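Local coordinates for protein cryptochrome DASH, chloroplastic/mitochondrial (Arabidopsis thaliana, PDB 2IJG) that repairs cyclobutane pyrimidine dimers in single-stranded DNA using FAD and a methenyltetrahydrofolate chromophore, binds DNA without sequence preference and may act as a photoreceptor, at residues A[40-45]-A[66-71]; A[55-60]-A[210-215]; A[137-142]-A[169-174]. One frame throughout, in Å; residues are numbered along the deposited sequence.

Interaction 1: A[40-45]-A[66-71]; sequences KGVTIL and SDTILP
Lys40 and Asp67 run side by side and point the same way, the lysine CG lying 3.7 Å from Asp67 OD1. Their charged ends stay apart, with Lys40 NZ 6.8 Å from Asp67 OD1, and the carboxylate is turned to the backbone: the N-H of Gly41 comes down on OD1 from above the carboxylate plane, with Gly41 N 3.0 Å from Asp67 OD1. Gly41 O accepts a hydrogen bond from Asp67 N (2.8 Å) and a weak one from Thr68 N. Beyond these bonds, 42-45 and 68-71 pair as parallel strands of the beta-alpha-beta unit completed by helix 57-64, in the Rossmann-like alpha/beta domain of photolyases. Thr43 hydrogen-bonds through both N, to Thr68 O, and O, to Leu70 N; Leu70 O goes on to Leu45 N.

On one face the methyls Val42 CG2 and Thr68 CG2 meet at 3.3 Å where the two side chains cross, a tight fit. On the other, Thr43 turns CG2 between its own backbone N and carbonyl carbon (chi1 -178° for OG1), which sets this methyl against Ser66 CB and OG and leaves OG1 to bond Thr139 of the adjacent strand 137-143. Ser66 OG bonds Ala62 O and Arg37.

Interaction 2: A[55-60]-A[210-215]; sequences DNDALY and SSTRIP
Thr212 has its OG1 beside its own backbone N (chi1 -61°), so that the hydroxyl faces Asp57 while CG2, trans to that nitrogen, is carried to Tyr60. Asp55 extends its carboxylate away from its backbone N (chi1 179°), and OD2 thereby reaches the main chain of the 210-215 loop. There Thr212 N donates an almost straight bond to Asp55 OD2, 2.9 Å long at 175°, arriving from above the carboxylate plane, and this bond holds the loop at Thr212. The side chain of the same threonine donates from OG1 to Asp57 OD1, but the modelled separation of 2.4 Å is very short and its exact length doubtful. Arg301 forms salt bridges to both aspartates, which would be expected to offset their negative charge.

Farther along, side-chain packing takes over. Thr212 CG2 packs obliquely on Tyr60, 3.8 Å from its CG. Ile214 slides past Tyr60 in the opposite direction, bringing CD1 to 3.9 Å from Tyr60 CB, whereas its CG2 branch meets Leu59 CD1 at 4.0 Å. Asn56 occupies the N-cap position, and its backbone O receives the bond from Tyr60 N that closes the first helical turn. The arrangement is a loop from beyond helix 195-205 clasping the N-terminal turn of helix 57-64, the crossover helix of the first beta-alpha-beta unit in the photolyase alpha/beta domain.

Interaction 3: A[137-142]-A[169-174]; sequences ARTVFA and KLELIW
Glu171 lies alongside Phe141, both side chains pointing the same way from neighbouring strands. From its CB outward the glutamate follows the ring. CB sits over one face in a CH-pi contact, 4.0 Å from the centroid of the Phe141 ring and displaced toward the rim, with CE2 and CD2 its nearest ring atoms. CG, placed beside the backbone N (chi1 -55°), passes on to CZ and CE2, at 4.1 Å from Phe141 CZ. A bend at chi2 of -74° then turns the carboxylate, whose plane is inclined by 29° to the ring, and OE1 ends near the methyl of Thr139, 4.1 Å from Thr139 CG2. Ile173 completes the row along this side: its CD1 approaches the phenyl group at the edge, near the ring plane, 3.9 Å from Phe141 CD2.

On the opposite face Val140 CG1 meets Leu170 CD2 and Ala142 CB meets Leu172 CD2. Helix 148-163 covers these leucines.

Between the faces the backbones pair in parallel register, Thr139 with Lys169 through to Ala142 with Leu172. Lys169 N bonds Arg138 O and Lys169 O accepts from Val140 N; next, Glu171 N gives a virtually straight bond to Val140 O, 2.8 Å long, while Ala142 N to Glu171 O is more bent. Ile173 N to Ala142 O closes the series. Strand 169-173 is an outermost strand of the five-stranded parallel sheet within this chain, reached from strand 137-143 by a beta-alpha-beta crossover through helix 148-163, as expected of the Rossmann-like domain of the photolyase/cryptochrome family.

In the fold
Interactions 1 and 3, with centres about 10 Å apart, lie in the five-stranded parallel sheet of the alpha/beta domain, of order 3-2-1-4-5: strands 42-46 and 137-143 are neighbours, joined by backbone bonds such as Val42 O to Arg138 N, and interaction 1 is complete along the chain before interaction 3 begins. Interaction 2, about 16 Å and 15 Å from their centres, joins the later 210-215 loop to helix 57-64. Its first segment lies at the start of that helix, which packs on the sheet: Leu59 meets Leu45, and Asp57 meets Ile173. Its second segment follows both strand pairs in sequence, so residues 210-215 return to the first crossover helix once the sheet is finished.

Interaction 1: A[40-45]-A[66-71]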
loop_
_atom_site.group_PDB
_atom_site.type_symbol
_atom_site.label_atom_id
_atom_site.label_comp_id
_atom_site.label_asym_id
_atom_site.label_seq_id
_atom_site.Cartn_x
_atom_site.Cartn_y
_atom_site.Cartn_z
ATOM N N LYS A 40 -6.008 -25.070 22.016
ATOM C CA LYS A 40 -7.236 -25.321 22.754
ATOM C C LYS A 40 -7.992 -24.019 22.992
ATOM O O LYS A 40 -7.392 -22.947 23.064
ATOM C CB LYS A 40 -6.909 -25.982 24.097
ATOM C CG LYS A 40 -8.126 -26.303 24.946
ATOM C CD LYS A 40 -7.721 -26.795 26.331
ATOM C CE LYS A 40 -8.945 -27.010 27.216
ATOM N NZ LYS A 40 -8.578 -27.343 28.621
ATOM N N GLY A 41 -9.311 -24.115 23.108
ATOM C CA GLY A 41 -10.115 -22.934 23.353
ATOM C C GLY A 41 -10.348 -22.055 22.139
ATOM O O GLY A 41 -9.941 -22.376 21.020
ATOM N N VAL A 42 -11.008 -20.929 22.373
ATOM C CA VAL A 42 -11.324 -19.983 21.319
ATOM C C VAL A 42 -10.277 -18.884 21.206
ATOM O O VAL A 42 -9.654 -18.499 22.194
ATOM C CB VAL A 42 -12.694 -19.318 21.578
ATOM C CG1 VAL A 42 -12.966 -18.251 20.536
ATOM C CG2 VAL A 42 -13.786 -20.368 21.559
ATOM N N THR A 43 -10.084 -18.390 19.988
ATOM C CA THR A 43 -9.144 -17.306 19.741
ATOM C C THR A 43 -9.746 -16.357 18.720
ATOM O O THR A 43 -10.456 -16.781 17.806
ATOM C CB THR A 43 -7.791 -17.811 19.197
ATOM O OG1 THR A 43 -6.903 -16.697 19.031
ATOM C CG2 THR A 43 -7.974 -18.506 17.857
ATOM N N ILE A 44 -9.467 -15.071 18.888
ATOM C CA ILE A 44 -9.970 -14.060 17.975
ATOM C C ILE A 44 -8.837 -13.598 17.077
ATOM O O ILE A 44 -7.737 -13.309 17.553
ATOM C CB ILE A 44 -10.527 -12.843 18.735
ATOM C CG1 ILE A 44 -11.722 -13.274 19.589
ATOM C CG2 ILE A 44 -10.919 -11.743 17.741
ATOM C CD1 ILE A 44 -12.318 -12.164 20.437
ATOM N N LEU A 45 -9.108 -13.552 15.778
ATOM C CA LEU A 45 -8.128 -13.113 14.796
ATOM C C LEU A 45 -8.600 -11.746 14.309
ATOM O O LEU A 45 -9.590 -11.644 13.587
ATOM C CB LEU A 45 -8.081 -14.086 13.616
ATOM C CG LEU A 45 -6.781 -14.301 12.833
ATOM C CD1 LEU A 45 -7.136 -14.481 11.370
ATOM C CD2 LEU A 45 -5.822 -13.138 13.008
ATOM N N SER A 66 -5.373 -23.013 18.987
ATOM C CA SER A 66 -6.777 -23.040 19.384
ATOM C C SER A 66 -7.569 -24.221 18.838
ATOM O O SER A 66 -7.052 -25.042 18.082
ATOM C CB SER A 66 -7.463 -21.751 18.934
ATOM O OG SER A 66 -7.562 -21.717 17.520
ATOM N N ASP A 67 -8.838 -24.278 19.237
ATOM C CA ASP A 67 -9.776 -25.308 18.800
ATOM C C ASP A 67 -10.669 -24.678 17.741
ATOM O O ASP A 67 -10.951 -25.277 16.706
ATOM C CB ASP A 67 -10.666 -25.761 19.962
ATOM C CG ASP A 67 -9.904 -26.508 21.023
ATOM O OD1 ASP A 67 -10.464 -26.694 22.124
ATOM O OD2 ASP A 67 -8.751 -26.916 20.757
ATOM N N THR A 68 -11.115 -23.459 18.027
ATOM C CA THR A 68 -11.992 -22.714 17.134
ATOM C C THR A 68 -11.499 -21.275 16.962
ATOM O O THR A 68 -10.949 -20.681 17.893
ATOM C CB THR A 68 -13.450 -22.729 17.671
ATOM O OG1 THR A 68 -14.175 -21.605 17.155
ATOM C CG2 THR A 68 -13.467 -22.698 19.183
ATOM N N ILE A 69 -11.698 -20.722 15.768
ATOM C CA ILE A 69 -11.252 -19.366 15.463
ATOM C C ILE A 69 -12.395 -18.425 15.092
ATOM O O ILE A 69 -13.346 -18.815 14.409
ATOM C CB ILE A 69 -10.253 -19.366 14.283
ATOM C CG1 ILE A 69 -9.098 -20.325 14.566
ATOM C CG2 ILE A 69 -9.719 -17.961 14.052
ATOM C CD1 ILE A 69 -8.143 -20.472 13.401
ATOM N N LEU A 70 -12.293 -17.181 15.549
ATOM C CA LEU A 70 -13.287 -16.164 15.241
ATOM C C LEU A 70 -12.582 -14.993 14.557
ATOM O O LEU A 70 -12.103 -14.071 15.216
ATOM C CB LEU A 70 -13.983 -15.677 16.514
ATOM C CG LEU A 70 -15.011 -14.561 16.294
ATOM C CD1 LEU A 70 -16.015 -14.985 15.237
ATOM C CD2 LEU A 70 -15.717 -14.245 17.602
ATOM N N PRO A 71 -12.477 -15.037 13.220
ATOM C CA PRO A 71 -11.820 -13.954 12.480
ATOM C C PRO A 71 -12.708 -12.718 12.456
ATOM O O PRO A 71 -13.898 -12.807 12.155
ATOM C CB PRO A 71 -11.583 -14.566 11.100
ATOM C CG PRO A 71 -12.646 -15.590 10.986
ATOM C CD PRO A 71 -12.746 -16.192 12.348
#

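Interaction 2: A[55-60]-A[210-215]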
loop_
_atom_site.group_PDB
_atom_site.type_symbol
_atom_site.label_atom_id
_atom_site.label_comp_id
_atom_site.label_asym_id
_atom_site.label_seq_id
_atom_site.Cartn_x
_atom_site.Cartn_y
_atom_site.Cartn_z
ATOM N N ASP A 55 0.492 -16.454 3.121
ATOM C CA ASP A 55 1.609 -16.268 4.046
ATOM C C ASP A 55 1.192 -15.362 5.214
ATOM O O ASP A 55 1.688 -14.246 5.344
ATOM C CB ASP A 55 2.777 -15.638 3.283
ATOM C CG ASP A 55 3.981 -15.375 4.160
ATOM O OD1 ASP A 55 4.685 -14.376 3.899
ATOM O OD2 ASP A 55 4.232 -16.162 5.098
ATOM N N ASN A 56 0.293 -15.853 6.066
ATOM C CA ASN A 56 -0.207 -15.072 7.199
ATOM C C ASN A 56 0.095 -15.745 8.541
ATOM O O ASN A 56 -0.619 -16.658 8.963
ATOM C CB ASN A 56 -1.722 -14.854 7.024
ATOM C CG ASN A 56 -2.321 -13.902 8.061
ATOM O OD1 ASN A 56 -3.394 -13.323 7.837
ATOM N ND2 ASN A 56 -1.648 -13.744 9.192
ATOM N N ASP A 57 1.148 -15.275 9.207
ATOM C CA ASP A 57 1.585 -15.815 10.497
ATOM C C ASP A 57 0.584 -15.642 11.627
ATOM O O ASP A 57 0.469 -16.506 12.497
ATOM C CB ASP A 57 2.898 -15.165 10.941
ATOM C CG ASP A 57 4.045 -15.470 10.008
ATOM O OD1 ASP A 57 4.217 -16.660 9.665
ATOM O OD2 ASP A 57 4.780 -14.524 9.630
ATOM N N ALA A 58 -0.114 -14.510 11.638
ATOM C CA ALA A 58 -1.095 -14.254 12.686
ATOM C C ALA A 58 -2.196 -15.304 12.602
ATOM O O ALA A 58 -2.644 -15.840 13.618
ATOM C CB ALA A 58 -1.686 -12.848 12.533
ATOM N N LEU A 59 -2.622 -15.600 11.380
ATOM C CA LEU A 59 -3.669 -16.590 11.160
ATOM C C LEU A 59 -3.158 -17.962 11.611
ATOM O O LEU A 59 -3.844 -18.685 12.335
ATOM C CB LEU A 59 -4.039 -16.644 9.674
ATOM C CG LEU A 59 -5.391 -17.210 9.223
ATOM C CD1 LEU A 59 -5.155 -18.075 8.012
ATOM C CD2 LEU A 59 -6.078 -18.003 10.319
ATOM N N TYR A 60 -1.949 -18.313 11.181
ATOM C CA TYR A 60 -1.364 -19.599 11.542
ATOM C C TYR A 60 -1.253 -19.767 13.057
ATOM O O TYR A 60 -1.720 -20.762 13.614
ATOM C CB TYR A 60 0.020 -19.760 10.920
ATOM C CG TYR A 60 0.562 -21.157 11.097
ATOM C CD1 TYR A 60 -0.010 -22.234 10.420
ATOM C CD2 TYR A 60 1.606 -21.417 11.987
ATOM C CE1 TYR A 60 0.440 -23.538 10.623
ATOM C CE2 TYR A 60 2.062 -22.719 12.200
ATOM C CZ TYR A 60 1.473 -23.774 11.514
ATOM O OH TYR A 60 1.909 -25.066 11.716
ATOM N N SER A 210 10.976 -18.572 4.686
ATOM C CA SER A 210 10.070 -19.176 3.715
ATOM C C SER A 210 8.658 -18.784 4.130
ATOM O O SER A 210 8.417 -18.483 5.300
ATOM C CB SER A 210 10.213 -20.701 3.726
ATOM O OG SER A 210 9.890 -21.237 5.000
ATOM N N SER A 211 7.725 -18.784 3.182
ATOM C CA SER A 211 6.349 -18.409 3.499
ATOM C C SER A 211 5.707 -19.426 4.427
ATOM O O SER A 211 6.023 -20.613 4.385
ATOM C CB SER A 211 5.506 -18.298 2.228
ATOM O OG SER A 211 5.236 -19.582 1.699
ATOM N N THR A 212 4.803 -18.950 5.271
ATOM C CA THR A 212 4.106 -19.821 6.197
ATOM C C THR A 212 2.962 -20.527 5.476
ATOM O O THR A 212 2.033 -19.884 4.982
ATOM C CB THR A 212 3.544 -19.020 7.378
ATOM O OG1 THR A 212 4.626 -18.388 8.076
ATOM C CG2 THR A 212 2.789 -19.933 8.328
ATOM N N ARG A 213 3.042 -21.853 5.411
ATOM C CA ARG A 213 2.018 -22.657 4.755
ATOM C C ARG A 213 0.771 -22.755 5.613
ATOM O O ARG A 213 0.854 -22.991 6.815
ATOM C CB ARG A 213 2.539 -24.060 4.477
ATOM C CG ARG A 213 3.544 -24.155 3.359
ATOM C CD ARG A 213 3.872 -25.617 3.115
ATOM N NE ARG A 213 4.690 -25.816 1.925
ATOM C CZ ARG A 213 5.019 -27.011 1.442
ATOM N NH1 ARG A 213 4.600 -28.115 2.050
ATOM N NH2 ARG A 213 5.765 -27.098 0.346
ATOM N N ILE A 214 -0.386 -22.595 4.985
ATOM C CA ILE A 214 -1.654 -22.650 5.698
ATOM C C ILE A 214 -2.478 -23.864 5.271
ATOM O O ILE A 214 -2.534 -24.202 4.092
ATOM C CB ILE A 214 -2.484 -21.370 5.429
ATOM C CG1 ILE A 214 -1.654 -20.125 5.764
ATOM C CG2 ILE A 214 -3.765 -21.394 6.246
ATOM C CD1 ILE A 214 -1.315 -19.968 7.236
ATOM N N PRO A 215 -3.121 -24.542 6.235
ATOM C CA PRO A 215 -3.945 -25.719 5.934
ATOM C C PRO A 215 -5.162 -25.310 5.108
ATOM O O PRO A 215 -5.649 -24.186 5.240
ATOM C CB PRO A 215 -4.346 -26.222 7.318
ATOM C CG PRO A 215 -3.188 -25.794 8.181
ATOM C CD PRO A 215 -2.938 -24.392 7.690
#

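Interaction 3: A[137-142]-A[169-174]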
loop_
_atom_site.group_PDB
_atom_site.type_symbol
_atom_site.label_atom_id
_atom_site.label_comp_id
_atom_site.label_asym_id
_atom_site.label_seq_id
_atom_site.Cartn_x
_atom_site.Cartn_y
_atom_site.Cartn_z
ATOM N N ALA A 137 -12.670 -15.946 24.670
ATOM C CA ALA A 137 -11.435 -16.065 23.902
ATOM C C ALA A 137 -10.196 -16.017 24.786
ATOM O O ALA A 137 -10.083 -15.175 25.676
ATOM C CB ALA A 137 -11.369 -14.962 22.853
ATOM N N ARG A 138 -9.265 -16.930 24.531
ATOM C CA ARG A 138 -8.026 -16.990 25.292
ATOM C C ARG A 138 -7.061 -15.925 24.795
ATOM O O ARG A 138 -6.276 -15.373 25.563
ATOM C CB ARG A 138 -7.366 -18.364 25.143
ATOM C CG ARG A 138 -8.045 -19.479 25.921
ATOM C CD ARG A 138 -7.265 -20.783 25.817
ATOM N NE ARG A 138 -7.741 -21.772 26.779
ATOM C CZ ARG A 138 -7.260 -23.007 26.888
ATOM N NH1 ARG A 138 -6.282 -23.417 26.090
ATOM N NH2 ARG A 138 -7.753 -23.832 27.802
ATOM N N THR A 139 -7.131 -15.634 23.503
ATOM C CA THR A 139 -6.236 -14.660 22.914
ATOM C C THR A 139 -6.828 -13.914 21.730
ATOM O O THR A 139 -7.857 -14.299 21.172
ATOM C CB THR A 139 -4.962 -15.342 22.416
ATOM O OG1 THR A 139 -5.322 -16.397 21.515
ATOM C CG2 THR A 139 -4.169 -15.920 23.578
ATOM N N VAL A 140 -6.160 -12.829 21.366
ATOM C CA VAL A 140 -6.544 -12.028 20.216
ATOM C C VAL A 140 -5.262 -11.864 19.418
ATOM O O VAL A 140 -4.322 -11.211 19.880
ATOM C CB VAL A 140 -7.061 -10.632 20.615
ATOM C CG1 VAL A 140 -7.198 -9.762 19.372
ATOM C CG2 VAL A 140 -8.405 -10.750 21.310
ATOM N N PHE A 141 -5.212 -12.488 18.245
ATOM C CA PHE A 141 -4.046 -12.397 17.371
ATOM C C PHE A 141 -4.226 -11.291 16.338
ATOM O O PHE A 141 -5.348 -10.976 15.943
ATOM C CB PHE A 141 -3.798 -13.720 16.635
ATOM C CG PHE A 141 -3.148 -14.776 17.481
ATOM C CD1 PHE A 141 -3.910 -15.609 18.292
ATOM C CD2 PHE A 141 -1.764 -14.926 17.475
ATOM C CE1 PHE A 141 -3.305 -16.577 19.084
ATOM C CE2 PHE A 141 -1.147 -15.893 18.267
ATOM C CZ PHE A 141 -1.921 -16.719 19.072
ATOM N N ALA A 142 -3.109 -10.718 15.901
ATOM C CA ALA A 142 -3.113 -9.645 14.909
ATOM C C ALA A 142 -1.668 -9.283 14.609
ATOM O O ALA A 142 -0.768 -9.654 15.361
ATOM C CB ALA A 142 -3.851 -8.420 15.450
ATOM N N LYS A 169 -5.285 -12.497 26.241
ATOM C CA LYS A 169 -4.039 -11.825 25.894
ATOM C C LYS A 169 -3.979 -11.367 24.439
ATOM O O LYS A 169 -4.435 -12.067 23.536
ATOM C CB LYS A 169 -2.844 -12.743 26.163
ATOM C CG LYS A 169 -2.246 -12.624 27.560
ATOM C CD LYS A 169 -0.837 -13.217 27.581
ATOM C CE LYS A 169 -0.109 -12.918 28.885
ATOM N NZ LYS A 169 1.316 -13.375 28.846
ATOM N N LEU A 170 -3.414 -10.182 24.227
ATOM C CA LEU A 170 -3.255 -9.629 22.887
ATOM C C LEU A 170 -1.917 -10.169 22.389
ATOM O O LEU A 170 -0.889 -9.981 23.037
ATOM C CB LEU A 170 -3.192 -8.099 22.942
ATOM C CG LEU A 170 -3.648 -7.250 21.745
ATOM C CD1 LEU A 170 -2.707 -6.061 21.623
ATOM C CD2 LEU A 170 -3.659 -8.045 20.448
ATOM N N GLU A 171 -1.927 -10.851 21.251
ATOM C CA GLU A 171 -0.697 -11.409 20.695
ATOM C C GLU A 171 -0.383 -10.736 19.363
ATOM O O GLU A 171 -0.987 -11.061 18.342
ATOM C CB GLU A 171 -0.854 -12.914 20.479
ATOM C CG GLU A 171 -1.270 -13.687 21.713
ATOM C CD GLU A 171 -0.148 -13.834 22.723
ATOM O OE1 GLU A 171 -0.382 -14.482 23.764
ATOM O OE2 GLU A 171 0.965 -13.314 22.482
ATOM N N LEU A 172 0.561 -9.802 19.372
ATOM C CA LEU A 172 0.929 -9.096 18.150
ATOM C C LEU A 172 2.110 -9.770 17.471
ATOM O O LEU A 172 3.202 -9.855 18.029
ATOM C CB LEU A 172 1.255 -7.635 18.465
ATOM C CG LEU A 172 0.100 -6.871 19.124
ATOM C CD1 LEU A 172 0.563 -5.486 19.550
ATOM C CD2 LEU A 172 -1.071 -6.778 18.152
ATOM N N ILE A 173 1.876 -10.250 16.257
ATOM C CA ILE A 173 2.898 -10.938 15.490
ATOM C C ILE A 173 3.497 -10.043 14.417
ATOM O O ILE A 173 2.782 -9.416 13.632
ATOM C CB ILE A 173 2.317 -12.225 14.837
ATOM C CG1 ILE A 173 2.283 -13.370 15.862
ATOM C CG2 ILE A 173 3.177 -12.663 13.665
ATOM C CD1 ILE A 173 1.674 -13.022 17.204
ATOM N N TRP A 174 4.820 -9.976 14.384
ATOM C CA TRP A 174 5.467 -9.155 13.383
ATOM C C TRP A 174 5.415 -9.917 12.073
ATOM O O TRP A 174 5.580 -11.135 12.049
ATOM C CB TRP A 174 6.914 -8.869 13.758
ATOM C CG TRP A 174 7.306 -7.485 13.376
ATOM C CD1 TRP A 174 7.038 -6.330 14.065
ATOM C CD2 TRP A 174 7.950 -7.091 12.171
ATOM N NE1 TRP A 174 7.476 -5.241 13.356
ATOM C CE2 TRP A 174 8.039 -5.679 12.187
ATOM C CE3 TRP A 174 8.457 -7.792 11.076
ATOM C CZ2 TRP A 174 8.616 -4.959 11.150
ATOM C CZ3 TRP A 174 9.028 -7.081 10.052
ATOM C CH2 TRP A 174 9.104 -5.673 10.092
#